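Methylmalonyl-CoA epimerase, mitochondrial (Homo sapiens, PDB 3RMU) interconverts the (R) and (S) forms of methylmalonyl-CoA in mitochondrial propionyl-CoA metabolism, using a site that holds cobalt in this crystal. Local coordinates at residues I117-K122 with V129-A134; R5-A10 with C82-N87; V9-P14 with T52-L57; H40-V45 with L62-A67. All blocks are in the same frame, centred on the assembly; numbering follows the deposited sequence.

In the fold
Interactions 1 to 3 pair strands of one mixed sheet in this vicinal-oxygen-chelate (VOC) chain, which curves around the cobalt ion, and interaction 4 sets a loop against the start of strand 42-48. Interactions 1 and 2, with centres about 8 Å apart, meet at the metal: Glu-130 OE1 and His-8 NE2 are 2.9 Å from each other on it, and His-80 completes the protein ligands. Interaction 3 continues from interaction 2 along the same strand, sharing Val-9 and Ala-10, and brings Glu-55 beside His-8. Interaction 4 lies farther out, its centre about 12 Å from that of interaction 3, to which it is joined by Leu-57 packing on Ile-66 and by strand pairing between Leu-56 and Val-45.

Interaction 1: I117-K122 with V129-A134; sequences IFLHPK and VELEQA. With CO (cobalt (II) ion), chain E.
Strand 129-133 pairs antiparallel with the end of strand 115-119 as the two arms of a beta hairpin, and four backbone hydrogen bonds close the seam. Ile-117 and Leu-131 each donate their N-H to the other's carbonyl oxygen; Leu-119 and Val-129 do the same, with Leu-119 N 2.7 Å from Val-129 O. Between these hydrogen-bonded pairs lies the non-hydrogen-bonded pair Phe-118 and Glu-130. The backbone N-H and C=O of Glu-130 face the other way and bond to Ile-81 and Ile-83.

The Glu-130 side chain is extended, CG anti to the backbone N (chi1 171°), and runs alongside the Phe-118 ring. Its CG sits over one ring face, 4.0 Å from the centroid of Phe-118, in a CH-pi contact, with carboxylate and ring planes only 21° apart. OE1 of Glu-130 binds cobalt at 1.9 Å. OE2 lies 3.4 Å from the ion and accepts weak bonds from two of the metal's waters, so the carboxylate ligates through one oxygen alone. His-8 and His-80 complete the protein ligands, and His-80 also meets Phe-118 edge to face.

On the opposite face Leu-119 CD1 touches Leu-131 CD1 at 3.9 Å. Helix 88-97 covers Ile-117 and Leu-131 there, Leu-27 and Tyr-23 of the second subunit pack on Leu-119 and Val-129, and strand 77-85 flanks strand 129-133.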
loop_
_atom_site.group_PDB
_atom_site.type_symbol
_atom_site.label_atom_id
_atom_site.label_comp_id
_atom_site.label_asym_id
_atom_site.label_seq_id
_atom_site.Cartn_x
_atom_site.Cartn_y
_atom_site.Cartn_z
ATOM N N ILE A 117 1.450 16.946 2.911
ATOM C CA ILE A 117 2.727 16.815 3.617
ATOM C C ILE A 117 3.125 15.333 3.655
ATOM O O ILE A 117 2.257 14.436 3.604
ATOM C CB ILE A 117 2.633 17.397 5.050
ATOM C CG1 ILE A 117 4.004 17.399 5.752
ATOM C CG2 ILE A 117 1.605 16.648 5.914
ATOM C CD1 ILE A 117 4.289 18.653 6.595
ATOM N N PHE A 118 4.420 15.058 3.721
ATOM C CA PHE A 118 4.887 13.686 3.806
ATOM C C PHE A 118 5.567 13.438 5.162
ATOM O O PHE A 118 6.276 14.308 5.688
ATOM C CB PHE A 118 5.847 13.376 2.644
ATOM C CG PHE A 118 5.155 13.214 1.300
ATOM C CD1 PHE A 118 4.815 11.947 0.826
ATOM C CD2 PHE A 118 4.848 14.323 0.516
ATOM C CE1 PHE A 118 4.199 11.779 -0.436
ATOM C CE2 PHE A 118 4.209 14.171 -0.739
ATOM C CZ PHE A 118 3.887 12.893 -1.205
ATOM N N LEU A 119 5.315 12.268 5.739
ATOM C CA LEU A 119 6.052 11.756 6.910
ATOM C C LEU A 119 6.868 10.550 6.476
ATOM O O LEU A 119 6.342 9.580 5.921
ATOM C CB LEU A 119 5.103 11.283 8.018
ATOM C CG LEU A 119 4.090 12.258 8.635
ATOM C CD1 LEU A 119 3.424 13.091 7.609
ATOM C CD2 LEU A 119 3.034 11.476 9.377
ATOM N N HIS A 120 8.153 10.581 6.760
ATOM C CA HIS A 120 9.016 9.472 6.375
ATOM C C HIS A 120 8.944 8.331 7.406
ATOM O O HIS A 120 8.285 8.463 8.453
ATOM C CB HIS A 120 10.416 10.012 6.093
ATOM C CG HIS A 120 10.431 10.993 4.959
ATOM N ND1 HIS A 120 9.766 12.202 5.017
ATOM C CD2 HIS A 120 10.978 10.926 3.721
ATOM C CE1 HIS A 120 9.921 12.845 3.874
ATOM N NE2 HIS A 120 10.653 12.093 3.069
ATOM N N PRO A 121 9.540 7.175 7.082
ATOM C CA PRO A 121 9.503 6.040 8.015
ATOM C C PRO A 121 10.424 6.190 9.240
ATOM O O PRO A 121 11.070 5.224 9.625
ATOM C CB PRO A 121 9.962 4.846 7.144
ATOM C CG PRO A 121 10.004 5.361 5.718
ATOM C CD PRO A 121 10.195 6.826 5.805
ATOM N N LYS A 122 10.448 7.369 9.868
ATOM C CA LYS A 122 11.444 7.680 10.915
ATOM C C LYS A 122 10.906 7.562 12.348
ATOM O O LYS A 122 11.648 7.811 13.305
ATOM C CB LYS A 122 12.018 9.088 10.700
ATOM N N VAL A 129 4.345 8.088 4.333
ATOM C CA VAL A 129 2.949 8.475 4.467
ATOM C C VAL A 129 2.746 9.905 3.973
ATOM O O VAL A 129 3.429 10.827 4.411
ATOM C CB VAL A 129 2.441 8.344 5.892
ATOM C CG1 VAL A 129 0.979 8.841 5.982
ATOM C CG2 VAL A 129 2.584 6.877 6.420
ATOM N N GLU A 130 1.809 10.066 3.036
ATOM C CA GLU A 130 1.408 11.399 2.514
ATOM C C GLU A 130 0.091 11.694 3.209
ATOM O O GLU A 130 -0.773 10.821 3.304
ATOM C CB GLU A 130 1.198 11.257 1.007
ATOM C CG GLU A 130 0.588 12.433 0.268
ATOM C CD GLU A 130 0.408 12.190 -1.244
ATOM O OE1 GLU A 130 0.398 11.036 -1.827
ATOM O OE2 GLU A 130 0.305 13.270 -1.894
ATOM N N LEU A 131 -0.026 12.868 3.788
ATOM C CA LEU A 131 -1.279 13.350 4.384
ATOM C C LEU A 131 -1.823 14.442 3.484
ATOM O O LEU A 131 -1.098 15.342 3.073
ATOM C CB LEU A 131 -1.077 13.906 5.785
ATOM C CG LEU A 131 -0.606 12.891 6.845
ATOM C CD1 LEU A 131 -0.354 13.577 8.192
ATOM C CD2 LEU A 131 -1.631 11.745 6.968
ATOM N N GLU A 132 -3.115 14.357 3.188
ATOM C CA GLU A 132 -3.711 15.254 2.212
ATOM C C GLU A 132 -4.997 15.790 2.733
ATOM O O GLU A 132 -5.805 15.078 3.316
ATOM C CB GLU A 132 -3.910 14.531 0.860
ATOM C CG GLU A 132 -4.631 15.403 -0.182
ATOM C CD GLU A 132 -4.695 14.772 -1.577
ATOM O OE1 GLU A 132 -3.760 14.946 -2.389
ATOM O OE2 GLU A 132 -5.689 14.104 -1.868
ATOM N N GLN A 133 -5.182 17.081 2.534
ATOM C CA GLN A 133 -6.362 17.760 2.973
ATOM C C GLN A 133 -7.611 17.126 2.358
ATOM O O GLN A 133 -7.699 17.023 1.138
ATOM C CB GLN A 133 -6.233 19.231 2.531
ATOM C CG GLN A 133 -7.441 20.064 2.778
ATOM C CD GLN A 133 -7.640 20.361 4.221
ATOM O OE1 GLN A 133 -6.970 21.231 4.789
ATOM N NE2 GLN A 133 -8.584 19.668 4.830
ATOM N N ALA A 134 -8.576 16.745 3.199
ATOM C CA ALA A 134 -9.864 16.213 2.722
ATOM C C ALA A 134 -10.613 17.254 1.896
ATOM O O ALA A 134 -10.513 17.283 0.669
ATOM C CB ALA A 134 -10.737 15.753 3.898
ATOM O OXT ALA A 134 -11.344 18.101 2.430
HETATM CO CO CO E . 0.439 10.299 -3.533
HETATM O O HOH W 1 1.765 11.962 -4.471
HETATM O O HOH W 2 -0.437 11.961 -4.963
HETATM O O HOH W 3 0.736 9.455 -5.689
#

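Interaction 2: R5-A10 with C82-N87; sequences RLNHVA and CIEVDN. With CO (cobalt (II) ion), chain E.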
loop_
_atom_site.group_PDB
_atom_site.type_symbol
_atom_site.label_atom_id
_atom_site.label_comp_id
_atom_site.label_asym_id
_atom_site.label_seq_id
_atom_site.Cartn_x
_atom_site.Cartn_y
_atom_site.Cartn_z
ATOM N N ARG A 5 -9.855 8.774 5.443
ATOM C CA ARG A 5 -9.771 7.575 4.621
ATOM C C ARG A 5 -8.420 7.416 3.947
ATOM O O ARG A 5 -7.682 8.359 3.805
ATOM C CB ARG A 5 -10.882 7.552 3.522
ATOM C CG ARG A 5 -10.840 8.688 2.473
ATOM C CD ARG A 5 -11.909 8.519 1.349
ATOM N NE ARG A 5 -13.273 8.431 1.890
ATOM C CZ ARG A 5 -14.058 9.476 2.180
ATOM N NH1 ARG A 5 -13.638 10.727 1.974
ATOM N NH2 ARG A 5 -15.285 9.274 2.671
ATOM N N LEU A 6 -8.164 6.230 3.440
ATOM C CA LEU A 6 -7.040 6.025 2.547
ATOM C C LEU A 6 -7.457 6.517 1.176
ATOM O O LEU A 6 -8.332 5.958 0.549
ATOM C CB LEU A 6 -6.615 4.558 2.493
ATOM C CG LEU A 6 -5.415 4.288 1.574
ATOM C CD1 LEU A 6 -4.215 4.539 2.394
ATOM C CD2 LEU A 6 -5.465 2.854 1.057
ATOM N N ASN A 7 -6.835 7.595 0.732
ATOM C CA ASN A 7 -7.048 8.173 -0.583
ATOM C C ASN A 7 -6.398 7.314 -1.695
ATOM O O ASN A 7 -7.040 6.981 -2.660
ATOM C CB ASN A 7 -6.554 9.612 -0.581
ATOM C CG ASN A 7 -6.746 10.289 -1.890
ATOM O OD1 ASN A 7 -6.018 10.052 -2.856
ATOM N ND2 ASN A 7 -7.748 11.163 -1.940
ATOM N N HIS A 8 -5.142 6.921 -1.541
ATOM C CA HIS A 8 -4.503 6.050 -2.521
ATOM C C HIS A 8 -3.349 5.279 -1.930
ATOM O O HIS A 8 -2.801 5.677 -0.880
ATOM C CB HIS A 8 -4.014 6.839 -3.779
ATOM C CG HIS A 8 -3.053 7.979 -3.527
ATOM N ND1 HIS A 8 -3.474 9.277 -3.362
ATOM C CD2 HIS A 8 -1.687 8.041 -3.604
ATOM C CE1 HIS A 8 -2.417 10.074 -3.246
ATOM N NE2 HIS A 8 -1.317 9.341 -3.370
ATOM N N VAL A 9 -3.014 4.179 -2.601
ATOM C CA VAL A 9 -1.741 3.501 -2.408
ATOM C C VAL A 9 -0.994 3.800 -3.677
ATOM O O VAL A 9 -1.544 3.598 -4.754
ATOM C CB VAL A 9 -1.888 1.994 -2.190
ATOM C CG1 VAL A 9 -0.507 1.334 -2.172
ATOM C CG2 VAL A 9 -2.542 1.745 -0.899
ATOM N N ALA A 10 0.235 4.306 -3.582
ATOM C CA ALA A 10 1.036 4.679 -4.772
ATOM C C ALA A 10 2.045 3.552 -5.034
ATOM O O ALA A 10 2.752 3.139 -4.125
ATOM C CB ALA A 10 1.878 5.955 -4.534
ATOM N N CYS A 82 -1.479 7.351 0.991
ATOM C CA CYS A 82 -1.951 8.672 1.198
ATOM C C CYS A 82 -3.222 8.626 2.018
ATOM O O CYS A 82 -4.200 7.994 1.623
ATOM C CB CYS A 82 -2.194 9.403 -0.112
ATOM S SG CYS A 82 -2.978 11.013 0.102
ATOM N N ILE A 83 -3.179 9.279 3.171
ATOM C CA ILE A 83 -4.327 9.336 4.072
ATOM C C ILE A 83 -4.868 10.773 4.183
ATOM O O ILE A 83 -4.118 11.763 4.295
ATOM C CB ILE A 83 -3.977 8.753 5.482
ATOM C CG1 ILE A 83 -3.317 7.381 5.378
ATOM C CG2 ILE A 83 -5.241 8.662 6.410
ATOM C CD1 ILE A 83 -2.864 6.815 6.733
ATOM N N GLU A 84 -6.188 10.892 4.167
ATOM C CA GLU A 84 -6.810 12.194 4.246
ATOM C C GLU A 84 -6.845 12.727 5.668
ATOM O O GLU A 84 -6.901 11.972 6.637
ATOM C CB GLU A 84 -8.214 12.168 3.649
ATOM C CG GLU A 84 -8.143 11.871 2.159
ATOM C CD GLU A 84 -9.475 11.817 1.483
ATOM O OE1 GLU A 84 -10.501 12.113 2.130
ATOM O OE2 GLU A 84 -9.494 11.464 0.291
ATOM N N VAL A 85 -6.799 14.042 5.782
ATOM C CA VAL A 85 -6.958 14.695 7.065
ATOM C C VAL A 85 -7.913 15.861 6.866
ATOM O O VAL A 85 -8.031 16.386 5.761
ATOM C CB VAL A 85 -5.609 15.207 7.671
ATOM C CG1 VAL A 85 -4.653 14.041 7.955
ATOM C CG2 VAL A 85 -4.950 16.262 6.767
ATOM N N ASP A 86 -8.616 16.277 7.910
ATOM C CA ASP A 86 -9.584 17.362 7.674
ATOM C C ASP A 86 -8.939 18.749 7.583
ATOM O O ASP A 86 -9.494 19.630 6.953
ATOM C CB ASP A 86 -10.778 17.345 8.652
ATOM C CG ASP A 86 -10.363 17.506 10.080
ATOM O OD1 ASP A 86 -9.138 17.540 10.336
ATOM O OD2 ASP A 86 -11.248 17.583 10.964
ATOM N N ASN A 87 -7.781 18.945 8.201
ATOM C CA ASN A 87 -7.118 20.241 8.166
ATOM C C ASN A 87 -5.627 20.040 8.158
ATOM O O ASN A 87 -5.036 19.777 9.193
ATOM C CB ASN A 87 -7.543 21.103 9.350
ATOM C CG ASN A 87 -7.031 22.538 9.261
ATOM O OD1 ASN A 87 -5.913 22.803 8.801
ATOM N ND2 ASN A 87 -7.832 23.464 9.745
HETATM CO CO CO E . 0.439 10.299 -3.533
HETATM O O HOH W 4 -11.449 11.167 4.637
HETATM O O HOH W 1 1.765 11.962 -4.471
HETATM O O HOH W 2 -0.437 11.961 -4.963
HETATM O O HOH W 3 0.736 9.455 -5.689
#
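The imidazole of His-8 carries Cys-82 CB over one face, 3.4 Å from the ring centroid, while the Cys-82 sulfur sits obliquely. At the ring edge, in plane, ND1 of His-8 donates to a lone pair of Asn-7 OD1 at 2.7 Å, and NE2 binds cobalt at 2.0 Å. CG takes the crowded position between backbone N and carbonyl carbon (chi1 57°), and the metal and the Asn-7 amide hold the ring at its two nitrogens. Such a second-shell acceptor would be expected to make the imidazole a more electron-rich ligand.

Asn-7 is placed by a classic beta bulge between antiparallel strands 3-12 and 77-85 of the VOC sheet: Asn-7 and His-8 both face Cys-82, whose carbonyl takes a 2.8 Å bond from Asn-7 N and a weak one from His-8 N. The amide is held at its other end too, ND2 of Asn-7 donating in its own plane to the anti lone pair of Glu-84 OE2 at 2.8 Å. Glu-84 OE1 lies near the Arg-5 guanidinium plane, at its edge, the two flat groups 78° apart; their salt bridge, NH1 of Arg-5 to OE1, is weak at 3.4 Å. A water links the same OE1 to Arg-5 N.

Interaction 3: V9-P14 with T52-L57; sequences VAIAVP and TKMELL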
loop_
_atom_site.group_PDB
_atom_site.type_symbol
_atom_site.label_atom_id
_atom_site.label_comp_id
_atom_site.label_asym_id
_atom_site.label_seq_id
_atom_site.Cartn_x
_atom_site.Cartn_y
_atom_site.Cartn_z
ATOM N N VAL A 9 -3.014 4.179 -2.601
ATOM C CA VAL A 9 -1.741 3.501 -2.408
ATOM C C VAL A 9 -0.994 3.800 -3.677
ATOM O O VAL A 9 -1.544 3.598 -4.754
ATOM C CB VAL A 9 -1.888 1.994 -2.190
ATOM C CG1 VAL A 9 -0.507 1.334 -2.172
ATOM C CG2 VAL A 9 -2.542 1.745 -0.899
ATOM N N ALA A 10 0.235 4.306 -3.582
ATOM C CA ALA A 10 1.036 4.679 -4.772
ATOM C C ALA A 10 2.045 3.552 -5.034
ATOM O O ALA A 10 2.752 3.139 -4.125
ATOM C CB ALA A 10 1.878 5.955 -4.534
ATOM N N ILE A 11 2.081 3.093 -6.270
ATOM C CA ILE A 11 3.031 2.050 -6.724
ATOM C C ILE A 11 3.885 2.636 -7.822
ATOM O O ILE A 11 3.345 3.139 -8.809
ATOM C CB ILE A 11 2.292 0.784 -7.308
ATOM C CG1 ILE A 11 1.185 0.263 -6.397
ATOM C CG2 ILE A 11 3.330 -0.329 -7.693
ATOM C CD1 ILE A 11 1.549 -0.088 -5.030
ATOM N N ALA A 12 5.220 2.594 -7.657
ATOM C CA ALA A 12 6.142 2.967 -8.691
ATOM C C ALA A 12 6.356 1.774 -9.621
ATOM O O ALA A 12 6.537 0.641 -9.170
ATOM C CB ALA A 12 7.466 3.410 -8.081
ATOM N N VAL A 13 6.243 2.010 -10.918
ATOM C CA VAL A 13 6.413 0.931 -11.900
ATOM C C VAL A 13 7.388 1.360 -12.945
ATOM O O VAL A 13 7.435 2.541 -13.319
ATOM C CB VAL A 13 5.078 0.533 -12.533
ATOM C CG1 VAL A 13 4.121 -0.004 -11.440
ATOM C CG2 VAL A 13 4.444 1.669 -13.313
ATOM N N PRO A 14 8.187 0.406 -13.453
ATOM C CA PRO A 14 9.185 0.742 -14.469
ATOM C C PRO A 14 8.553 0.873 -15.846
ATOM O O PRO A 14 9.165 1.400 -16.749
ATOM C CB PRO A 14 10.129 -0.445 -14.418
ATOM C CG PRO A 14 9.263 -1.579 -13.951
ATOM C CD PRO A 14 8.303 -0.987 -12.989
ATOM N N THR A 52 -11.102 2.911 -2.804
ATOM C CA THR A 52 -9.879 3.684 -2.845
ATOM C C THR A 52 -9.265 3.499 -4.236
ATOM O O THR A 52 -9.801 2.737 -5.078
ATOM C CB THR A 52 -8.901 3.233 -1.738
ATOM O OG1 THR A 52 -7.850 4.197 -1.605
ATOM C CG2 THR A 52 -8.315 1.815 -2.023
ATOM N N LYS A 53 -8.144 4.144 -4.466
ATOM C CA LYS A 53 -7.408 3.971 -5.697
ATOM C C LYS A 53 -5.974 3.596 -5.494
ATOM O O LYS A 53 -5.382 3.894 -4.461
ATOM C CB LYS A 53 -7.383 5.298 -6.452
ATOM C CG LYS A 53 -8.714 5.747 -6.766
ATOM C CD LYS A 53 -8.784 6.966 -7.582
ATOM C CE LYS A 53 -10.055 6.941 -8.363
ATOM N NZ LYS A 53 -10.811 8.144 -8.030
ATOM N N MET A 54 -5.439 2.930 -6.511
ATOM C CA MET A 54 -4.019 2.717 -6.632
ATOM C C MET A 54 -3.548 3.748 -7.640
ATOM O O MET A 54 -4.182 3.940 -8.672
ATOM C CB MET A 54 -3.689 1.313 -7.147
ATOM C CG MET A 54 -4.235 0.161 -6.342
ATOM S SD MET A 54 -3.913 -1.449 -7.117
ATOM C CE MET A 54 -2.124 -1.530 -7.105
ATOM N N GLU A 55 -2.445 4.418 -7.352
ATOM C CA GLU A 55 -1.870 5.377 -8.308
ATOM C C GLU A 55 -0.611 4.697 -8.773
ATOM O O GLU A 55 0.328 4.504 -7.987
ATOM C CB GLU A 55 -1.556 6.723 -7.694
ATOM C CG GLU A 55 -2.856 7.464 -7.221
ATOM C CD GLU A 55 -2.675 8.943 -6.903
ATOM O OE1 GLU A 55 -1.542 9.466 -7.056
ATOM O OE2 GLU A 55 -3.709 9.562 -6.506
ATOM N N LEU A 56 -0.608 4.280 -10.041
ATOM C CA LEU A 56 0.593 3.716 -10.648
ATOM C C LEU A 56 1.433 4.869 -11.221
ATOM O O LEU A 56 0.953 5.674 -12.020
ATOM C CB LEU A 56 0.213 2.718 -11.765
ATOM C CG LEU A 56 -0.799 1.610 -11.470
ATOM C CD1 LEU A 56 -1.144 0.818 -12.756
ATOM C CD2 LEU A 56 -0.260 0.691 -10.399
ATOM N N LEU A 57 2.717 4.925 -10.861
ATOM C CA LEU A 57 3.516 6.122 -11.093
ATOM C C LEU A 57 4.747 5.728 -11.869
ATOM O O LEU A 57 5.332 4.694 -11.571
ATOM C CB LEU A 57 3.988 6.715 -9.764
ATOM C CG LEU A 57 2.881 7.214 -8.820
ATOM C CD1 LEU A 57 3.515 7.751 -7.510
ATOM C CD2 LEU A 57 2.054 8.272 -9.513
#
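Strands 3-12 and 53-59 run parallel here, next to each other in the mixed sheet of the VOC fold, with segment axes 25° apart. Five backbone hydrogen bonds form the ladder. On strand 3-12, Val-9 N and Ile-11 N donate to Lys-53 O and Glu-55 O, and the carbonyls of Val-9 and Ile-11 accept from Glu-55 N and Leu-57 N. The last rung, Val-13 N to Leu-57 O at 2.9 Å, carries the pairing just past the strand end. Weaker CA-H...O contacts fill in between, such as Met-54 CA to Val-9 O at 3.2 Å. Glu-55 makes its polar contact outside this pair of strands, OE2 bonding to His-112 NE2, and its carboxylate lies near His-8 and the cobalt ion.

Apolar contacts divide between the two faces. Ala-10 and Leu-57 share the face that bears Glu-55, and Leu-57 CD1 reaches back to Ala-10 CB at 3.8 Å. The other face carries Val-9, Met-54, Ile-11 and Leu-56; Tyr-23 of helix 16-26 covers Met-54 and Leu-56, and Val-9 of the second subunit packs on Val-9. On this face Leu-56 CD2 meets Ile-11 CB at 4.0 Å, and Met-54, in the conformer described, is bent at chi3 (63°) and brings CE to within 3.8 Å of Ile-11 CG1.

Interaction 4: H40-V45 with L62-A67; sequences HGVSVV and LDSPIA. Unlike the reference sequence in segment 62-67: Leu-62 (reference Arg).
Ser-64 OG donates to the carbonyl oxygen of Gly-41 at 2.7 Å, the one hydrogen bond between segments 40-45 and 62-67. The hydroxyl comes from above the carbonyl plane, 29° out of it, and CB of the same serine rests 3.2 Å from Gly-41 O. Beside it, Pro-65 lays the CG and CD corner of its ring against the preceding carbonyl, with Pro-65 CG 3.6 Å from His-40 O. The third element is apolar: CG1 of Val-42 meets CG1 and CD1 of Ile-66, each 3.9 Å away, the two side chains crossing at about a right angle. The same Val-42 methyl, CG1, lies 3.8 Å from Ser-64 OG.

Torsions and turns put these groups in place. Ser-64 holds OG anti to its backbone N (chi1 177°), and the hydroxyl oxygen also accepts a weak bond from Ile-66 N, a capping interaction ahead of helix 67-72. The backbone turn behind it is closed by Ala-67 N bonding to Ser-64 O at 3.1 Å. Gly-41 has a positive phi of 66°, a conformation that favours glycine, and with Val-42 faces Leu-37 in a G1 beta bulge.

Farther out, Gly-41 pairs through its backbone with Leu-60, while Leu-57 and Pro-59 of strand 53-59 touch Ile-66 and Ser-64. The serine hydroxyl therefore works as donor and acceptor at once, passing a short bond to the residue just before strand 42-48 and taking a weak one from the approach to the helix, so that a single oxygen ties the two together.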
loop_
_atom_site.group_PDB
_atom_site.type_symbol
_atom_site.label_atom_id
_atom_site.label_comp_id
_atom_site.label_asym_id
_atom_site.label_seq_id
_atom_site.Cartn_x
_atom_site.Cartn_y
_atom_site.Cartn_z
ATOM N N HIS A 40 4.826 17.568 -11.021
ATOM C CA HIS A 40 5.158 16.590 -9.965
ATOM C C HIS A 40 6.179 15.562 -10.410
ATOM O O HIS A 40 6.560 14.662 -9.639
ATOM C CB HIS A 40 3.864 15.965 -9.469
ATOM C CG HIS A 40 2.868 17.002 -9.074
ATOM N ND1 HIS A 40 2.904 17.623 -7.847
ATOM C CD2 HIS A 40 1.888 17.614 -9.780
ATOM C CE1 HIS A 40 1.960 18.546 -7.797
ATOM N NE2 HIS A 40 1.330 18.563 -8.958
ATOM N N GLY A 41 6.616 15.694 -11.666
ATOM C CA GLY A 41 7.663 14.831 -12.222
ATOM C C GLY A 41 7.297 13.372 -12.368
ATOM O O GLY A 41 8.173 12.504 -12.350
ATOM N N VAL A 42 5.997 13.072 -12.513
ATOM C CA VAL A 42 5.574 11.710 -12.745
ATOM C C VAL A 42 4.436 11.689 -13.745
ATOM O O VAL A 42 3.816 12.734 -14.019
ATOM C CB VAL A 42 5.095 11.015 -11.458
ATOM C CG1 VAL A 42 6.230 10.904 -10.417
ATOM C CG2 VAL A 42 3.891 11.746 -10.889
ATOM N N SER A 43 4.220 10.519 -14.301
ATOM C CA SER A 43 2.972 10.150 -15.012
ATOM C C SER A 43 2.179 9.188 -14.126
ATOM O O SER A 43 2.748 8.369 -13.431
ATOM C CB SER A 43 3.284 9.488 -16.368
ATOM O OG SER A 43 3.842 10.431 -17.306
ATOM N N VAL A 44 0.846 9.279 -14.137
ATOM C CA VAL A 44 0.034 8.435 -13.242
ATOM C C VAL A 44 -1.052 7.678 -14.005
ATOM O O VAL A 44 -1.683 8.243 -14.926
ATOM C CB VAL A 44 -0.634 9.275 -12.111
ATOM C CG1 VAL A 44 -1.453 10.427 -12.698
ATOM C CG2 VAL A 44 -1.505 8.360 -11.149
ATOM N N VAL A 45 -1.293 6.426 -13.624
ATOM C CA VAL A 45 -2.563 5.774 -13.984
ATOM C C VAL A 45 -3.272 5.472 -12.656
ATOM O O VAL A 45 -2.676 4.996 -11.685
ATOM C CB VAL A 45 -2.363 4.479 -14.842
ATOM C CG1 VAL A 45 -3.557 3.501 -14.756
ATOM C CG2 VAL A 45 -2.009 4.770 -16.322
ATOM N N LEU A 62 13.947 14.043 -15.684
ATOM C CA LEU A 62 15.187 13.499 -15.114
ATOM C C LEU A 62 15.313 13.513 -13.598
ATOM O O LEU A 62 15.964 12.636 -13.025
ATOM C CB LEU A 62 16.397 14.224 -15.702
ATOM C CG LEU A 62 16.587 14.129 -17.216
ATOM C CD1 LEU A 62 18.012 14.530 -17.559
ATOM C CD2 LEU A 62 16.265 12.719 -17.729
ATOM N N ASP A 63 14.723 14.501 -12.942
ATOM C CA ASP A 63 14.858 14.601 -11.488
ATOM C C ASP A 63 13.533 14.242 -10.850
ATOM O O ASP A 63 13.045 14.932 -9.959
ATOM C CB ASP A 63 15.349 16.000 -11.062
ATOM C CG ASP A 63 14.481 17.126 -11.608
ATOM O OD1 ASP A 63 13.917 16.969 -12.721
ATOM O OD2 ASP A 63 14.368 18.165 -10.918
ATOM N N SER A 64 12.946 13.146 -11.323
ATOM C CA SER A 64 11.698 12.689 -10.779
ATOM C C SER A 64 11.923 12.261 -9.332
ATOM O O SER A 64 12.910 11.604 -9.045
ATOM C CB SER A 64 11.147 11.520 -11.585
ATOM O OG SER A 64 9.949 11.050 -10.965
ATOM N N PRO A 65 11.007 12.632 -8.423
ATOM C CA PRO A 65 11.119 12.214 -7.020
ATOM C C PRO A 65 11.034 10.698 -6.786
ATOM O O PRO A 65 11.357 10.253 -5.691
ATOM C CB PRO A 65 9.915 12.893 -6.357
ATOM C CG PRO A 65 8.932 13.079 -7.456
ATOM C CD PRO A 65 9.804 13.461 -8.633
ATOM N N ILE A 66 10.596 9.927 -7.789
ATOM C CA ILE A 66 10.589 8.458 -7.705
ATOM C C ILE A 66 11.703 7.794 -8.556
ATOM O O ILE A 66 11.880 6.576 -8.523
ATOM C CB ILE A 66 9.190 7.880 -8.052
ATOM C CG1 ILE A 66 8.807 8.118 -9.520
ATOM C CG2 ILE A 66 8.099 8.474 -7.122
ATOM C CD1 ILE A 66 7.584 7.307 -9.972
ATOM N N ALA A 67 12.458 8.582 -9.319
ATOM C CA ALA A 67 13.526 7.999 -10.154
ATOM C C ALA A 67 14.505 7.190 -9.300
ATOM O O ALA A 67 14.954 6.117 -9.701
ATOM C CB ALA A 67 14.245 9.075 -10.945
#